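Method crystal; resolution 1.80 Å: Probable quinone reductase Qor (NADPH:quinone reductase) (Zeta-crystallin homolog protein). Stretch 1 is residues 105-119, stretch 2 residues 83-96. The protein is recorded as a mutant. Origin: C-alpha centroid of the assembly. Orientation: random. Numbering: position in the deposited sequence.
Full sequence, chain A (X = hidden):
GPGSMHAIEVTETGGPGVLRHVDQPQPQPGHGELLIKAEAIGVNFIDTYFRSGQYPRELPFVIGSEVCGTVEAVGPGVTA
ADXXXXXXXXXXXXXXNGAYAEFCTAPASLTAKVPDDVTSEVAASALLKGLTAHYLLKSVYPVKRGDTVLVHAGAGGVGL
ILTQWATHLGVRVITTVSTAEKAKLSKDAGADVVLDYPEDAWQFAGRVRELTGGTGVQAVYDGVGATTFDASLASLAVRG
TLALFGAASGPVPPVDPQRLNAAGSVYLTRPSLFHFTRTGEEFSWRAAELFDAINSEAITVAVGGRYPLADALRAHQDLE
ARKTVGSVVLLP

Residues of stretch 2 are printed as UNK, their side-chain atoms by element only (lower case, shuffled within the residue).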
# COMPACT_ATOMS: atom_id res chain seq x y z
N THR A 105 -4.49 -33.27 9.81
CA THR A 105 -3.83 -33.37 8.52
C THR A 105 -3.24 -32.02 8.14
O THR A 105 -3.74 -30.98 8.57
CB THR A 105 -4.80 -33.78 7.41
OG1 THR A 105 -5.84 -32.80 7.32
CG2 THR A 105 -5.40 -35.15 7.70
N ALA A 106 -2.19 -32.04 7.31
CA ALA A 106 -1.63 -30.81 6.77
C ALA A 106 -1.00 -31.08 5.41
O ALA A 106 -0.48 -32.17 5.18
CB ALA A 106 -0.61 -30.19 7.73
N PRO A 107 -1.04 -30.09 4.50
CA PRO A 107 -0.38 -30.31 3.21
C PRO A 107 1.12 -30.44 3.42
O PRO A 107 1.69 -29.60 4.11
CB PRO A 107 -0.65 -29.00 2.44
CG PRO A 107 -1.72 -28.26 3.23
CD PRO A 107 -1.56 -28.72 4.65
N ALA A 108 1.73 -31.47 2.85
CA ALA A 108 3.18 -31.66 2.96
C ALA A 108 3.98 -30.44 2.48
O ALA A 108 5.02 -30.12 3.05
CB ALA A 108 3.61 -32.91 2.19
N SER A 109 3.49 -29.76 1.45
CA SER A 109 4.21 -28.61 0.89
C SER A 109 4.23 -27.40 1.83
O SER A 109 5.05 -26.49 1.66
CB SER A 109 3.60 -28.21 -0.46
OG SER A 109 2.24 -27.86 -0.30
N LEU A 110 3.32 -27.38 2.80
CA LEU A 110 3.26 -26.30 3.79
C LEU A 110 3.55 -26.84 5.19
O LEU A 110 2.98 -26.37 6.18
CB LEU A 110 1.89 -25.62 3.75
CG LEU A 110 1.51 -25.02 2.39
CD1 LEU A 110 0.15 -24.38 2.51
CD2 LEU A 110 2.53 -24.00 1.91
N THR A 111 4.43 -27.84 5.25
CA THR A 111 4.87 -28.43 6.51
C THR A 111 6.40 -28.44 6.51
O THR A 111 7.02 -28.80 5.51
CB THR A 111 4.35 -29.87 6.66
OG1 THR A 111 2.92 -29.86 6.67
CG2 THR A 111 4.85 -30.49 7.96
N ALA A 112 7.00 -28.06 7.64
CA ALA A 112 8.46 -28.05 7.75
C ALA A 112 8.92 -29.07 8.77
O ALA A 112 8.26 -29.29 9.79
CB ALA A 112 8.96 -26.67 8.15
N LYS A 113 10.07 -29.69 8.50
CA LYS A 113 10.73 -30.52 9.51
C LYS A 113 11.25 -29.64 10.62
O LYS A 113 11.81 -28.58 10.35
CB LYS A 113 11.90 -31.30 8.89
CG LYS A 113 11.48 -32.44 7.95
CD LYS A 113 12.71 -33.08 7.29
CE LYS A 113 12.31 -34.20 6.34
NZ LYS A 113 13.49 -34.90 5.75
N VAL A 114 11.07 -30.08 11.86
CA VAL A 114 11.57 -29.35 13.01
C VAL A 114 13.02 -29.77 13.26
O VAL A 114 13.32 -30.96 13.22
CB VAL A 114 10.71 -29.63 14.26
CG1 VAL A 114 11.21 -28.84 15.46
CG2 VAL A 114 9.24 -29.29 13.96
N PRO A 115 13.92 -28.80 13.46
CA PRO A 115 15.33 -29.10 13.75
C PRO A 115 15.44 -29.91 15.04
O PRO A 115 14.58 -29.77 15.93
CB PRO A 115 15.95 -27.71 13.92
CG PRO A 115 15.07 -26.80 13.12
CD PRO A 115 13.68 -27.35 13.34
N ASP A 116 16.46 -30.75 15.16
CA ASP A 116 16.55 -31.63 16.32
C ASP A 116 16.76 -30.90 17.65
O ASP A 116 16.49 -31.46 18.71
CB ASP A 116 17.65 -32.67 16.11
CG ASP A 116 17.28 -33.72 15.07
OD1 ASP A 116 16.07 -33.95 14.85
OD2 ASP A 116 18.21 -34.31 14.49
N ASP A 117 17.22 -29.65 17.60
CA ASP A 117 17.47 -28.89 18.83
C ASP A 117 16.31 -27.97 19.22
O ASP A 117 16.43 -27.16 20.15
CB ASP A 117 18.75 -28.06 18.69
CG ASP A 117 18.65 -27.00 17.62
OD1 ASP A 117 18.03 -27.25 16.56
OD2 ASP A 117 19.19 -25.90 17.83
N VAL A 118 15.18 -28.09 18.52
CA VAL A 118 14.00 -27.27 18.79
C VAL A 118 12.88 -28.16 19.34
O VAL A 118 12.54 -29.19 18.73
CB VAL A 118 13.52 -26.55 17.50
CG1 VAL A 118 12.23 -25.76 17.76
CG2 VAL A 118 14.61 -25.62 16.97
N THR A 119 12.33 -27.80 20.50
CA THR A 119 11.26 -28.59 21.08
C THR A 119 9.97 -28.39 20.31
O THR A 119 9.79 -27.40 19.58
CB THR A 119 10.96 -28.26 22.55
OG1 THR A 119 10.47 -26.91 22.64
CG2 THR A 119 12.20 -28.40 23.42
N UNK A 83 7.40 -35.34 -1.53
CA UNK A 83 7.95 -34.73 -0.32
C UNK A 83 9.06 -35.56 0.28
O UNK A 83 9.07 -36.79 0.16
c UNK A 83 6.12 -35.77 1.08
c UNK A 83 6.85 -34.48 0.74
o UNK A 83 7.45 -33.96 1.94
N UNK A 84 10.02 -34.89 0.91
CA UNK A 84 11.10 -35.56 1.62
C UNK A 84 10.71 -35.90 3.05
O UNK A 84 11.46 -36.58 3.75
c UNK A 84 12.36 -34.72 1.59
N UNK A 85 9.54 -35.43 3.48
CA UNK A 85 9.01 -35.77 4.81
C UNK A 85 8.62 -37.24 4.87
O UNK A 85 7.97 -37.74 3.95
c UNK A 85 7.74 -34.95 5.15
c UNK A 85 9.21 -32.90 5.42
c UNK A 85 7.27 -35.27 6.56
c UNK A 85 7.92 -33.44 4.96
N UNK A 86 8.97 -37.92 5.96
CA UNK A 86 8.69 -39.35 6.11
C UNK A 86 7.98 -39.64 7.43
O UNK A 86 8.08 -38.85 8.37
o UNK A 86 10.58 -40.01 4.75
c UNK A 86 9.99 -40.15 6.02
N UNK A 87 7.27 -40.77 7.49
CA UNK A 87 6.66 -41.22 8.74
C UNK A 87 7.72 -41.22 9.84
O UNK A 87 8.85 -41.65 9.63
c UNK A 87 6.04 -42.63 8.62
c UNK A 87 5.73 -43.20 9.98
c UNK A 87 4.77 -42.57 7.77
N UNK A 88 7.36 -40.70 11.02
CA UNK A 88 8.29 -40.61 12.13
C UNK A 88 8.93 -39.24 12.30
O UNK A 88 9.41 -38.92 13.40
N UNK A 89 8.97 -38.45 11.23
CA UNK A 89 9.58 -37.12 11.31
C UNK A 89 8.78 -36.19 12.23
O UNK A 89 7.55 -36.23 12.24
o UNK A 89 10.85 -36.75 7.85
o UNK A 89 11.64 -37.82 9.60
c UNK A 89 10.80 -37.06 9.07
c UNK A 89 9.69 -36.47 9.92
N UNK A 90 9.50 -35.35 12.98
CA UNK A 90 8.89 -34.27 13.76
C UNK A 90 8.70 -33.10 12.81
O UNK A 90 9.66 -32.66 12.15
c UNK A 90 11.30 -32.03 17.88
c UNK A 90 9.93 -34.79 16.05
n UNK A 90 12.51 -31.89 17.33
n UNK A 90 10.61 -33.15 17.76
n UNK A 90 10.78 -31.03 18.57
c UNK A 90 9.81 -33.82 14.90
c UNK A 90 11.04 -34.32 17.02
N UNK A 91 7.48 -32.60 12.72
CA UNK A 91 7.16 -31.58 11.72
C UNK A 91 6.27 -30.51 12.30
O UNK A 91 5.67 -30.69 13.36
c UNK A 91 5.18 -32.89 10.83
c UNK A 91 6.49 -32.19 10.47
c UNK A 91 7.45 -33.13 9.73
N UNK A 92 6.16 -29.38 11.61
CA UNK A 92 5.31 -28.31 12.08
C UNK A 92 4.67 -27.63 10.87
O UNK A 92 5.30 -27.49 9.82
c UNK A 92 7.27 -26.69 12.24
c UNK A 92 6.09 -27.31 12.98
c UNK A 92 5.16 -26.24 13.55
N UNK A 93 3.40 -27.26 11.01
CA UNK A 93 2.68 -26.59 9.93
C UNK A 93 1.80 -25.51 10.52
O UNK A 93 1.36 -25.62 11.67
c UNK A 93 1.82 -27.58 9.15
o UNK A 93 1.20 -26.97 8.03
N UNK A 94 1.56 -24.48 9.73
CA UNK A 94 0.65 -23.40 10.09
C UNK A 94 -0.57 -23.46 9.19
O UNK A 94 -1.40 -22.54 9.19
c UNK A 94 1.35 -22.05 9.91
N UNK A 95 -0.69 -24.54 8.43
CA UNK A 95 -1.73 -24.68 7.41
C UNK A 95 -2.52 -25.97 7.56
O UNK A 95 -3.05 -26.48 6.59
o UNK A 95 -0.36 -23.42 5.86
c UNK A 95 -1.08 -24.63 6.03
N UNK A 96 -2.58 -26.49 8.78
CA UNK A 96 -3.24 -27.76 9.04
C UNK A 96 -4.75 -27.60 9.05
O UNK A 96 -5.27 -26.49 9.18
c UNK A 96 -2.75 -28.34 10.38
O HOH W 1 7.39 -31.32 1.39
O HOH W 2 13.65 -33.23 14.88
O HOH W 3 2.27 -23.80 7.01

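Position 83 has one carbon carrying an oxygen and a carbon. It points toward stretch 1, its CB 3.9 Å from Ala108 CB. This is Thr83. A water links Thr83 OG1 (2.7 Å) to Ala108 O (3.1 Å).

Position 84 has a single side-chain carbon, 4.3 Å from Lys113 NZ at CB. This is Ala84. Its O accepts a weak hydrogen bond from Lys113 NZ at 3.3 Å.

Position 85 has four carbons, forked at the first, with one arm two carbons long. The tip of that arm lies 3.4 Å from Lys113 CG. This is Ile85.

Position 86 has a carbon then an oxygen and no contact with stretch 1: Ser86.

Position 87 has one carbon carrying two more and lies out of reach: Val87.

Position 88 has no side-chain atoms. Phi is 99°, and a CB would jam against the preceding carbonyl O. This is Gly88, in the type II turn that begins at Ser86.

Position 89 has two carbons, the second carrying two oxygens. One of the oxygens lies 3.3 Å from Lys113 CE. Asparagine would have a nitrogen there, so this is Asp89. Its OD2 accepts from Ser86 N at 2.9 Å and forms a long salt bridge with Lys113 NZ at 3.8 Å.

Position 90 has three carbons, a nitrogen, then a carbon carrying two nitrogens. One of the end nitrogens lies 2.6 Å from Val118 O. That end is a guanidinium: Arg90. The nitrogen near Val118 O is NH2, and it donates a hydrogen bond to that oxygen. Val114 CB lies over one face of the group.

Position 91 has one carbon carrying two carbons. Its CB is 3.4 Å from Thr111 CG2. This is Val91.

Position 92 has the same three-carbon fork, one tip 3.7 Å from Val114 CG2. This is Val92, on the sheet face shared with Ala112.

Position 93 has a carbon then an oxygen, and the oxygen is 2.6 Å from Leu110 O. This is Ser93. OG donates to that Leu110 O and accepts from the backbone N of position 95.

Position 94 has one carbon and barely touches stretch 1: Ala94.

Position 95 has a carbon then an oxygen, the oxygen 3.5 Å from Leu110 CD1. This is Ser95. A water bridges Ser95 OG and Leu110 O.

Position 96 has one carbon, its CB 3.9 Å from Ala106 CB: Ala96.

The contact centres on an antiparallel strand pair. Ala112 N donates to Val92 O and Val92 N to Ala112 O, both at 2.8 Å. Val114 N continues the ladder to Arg90 O at 3.0 Å. Beyond it, the Arg90 guanidinium ties down the turn from Pro115 to Val118.

Stretch 2, residues 83-96: TAISVGDRVVSASA
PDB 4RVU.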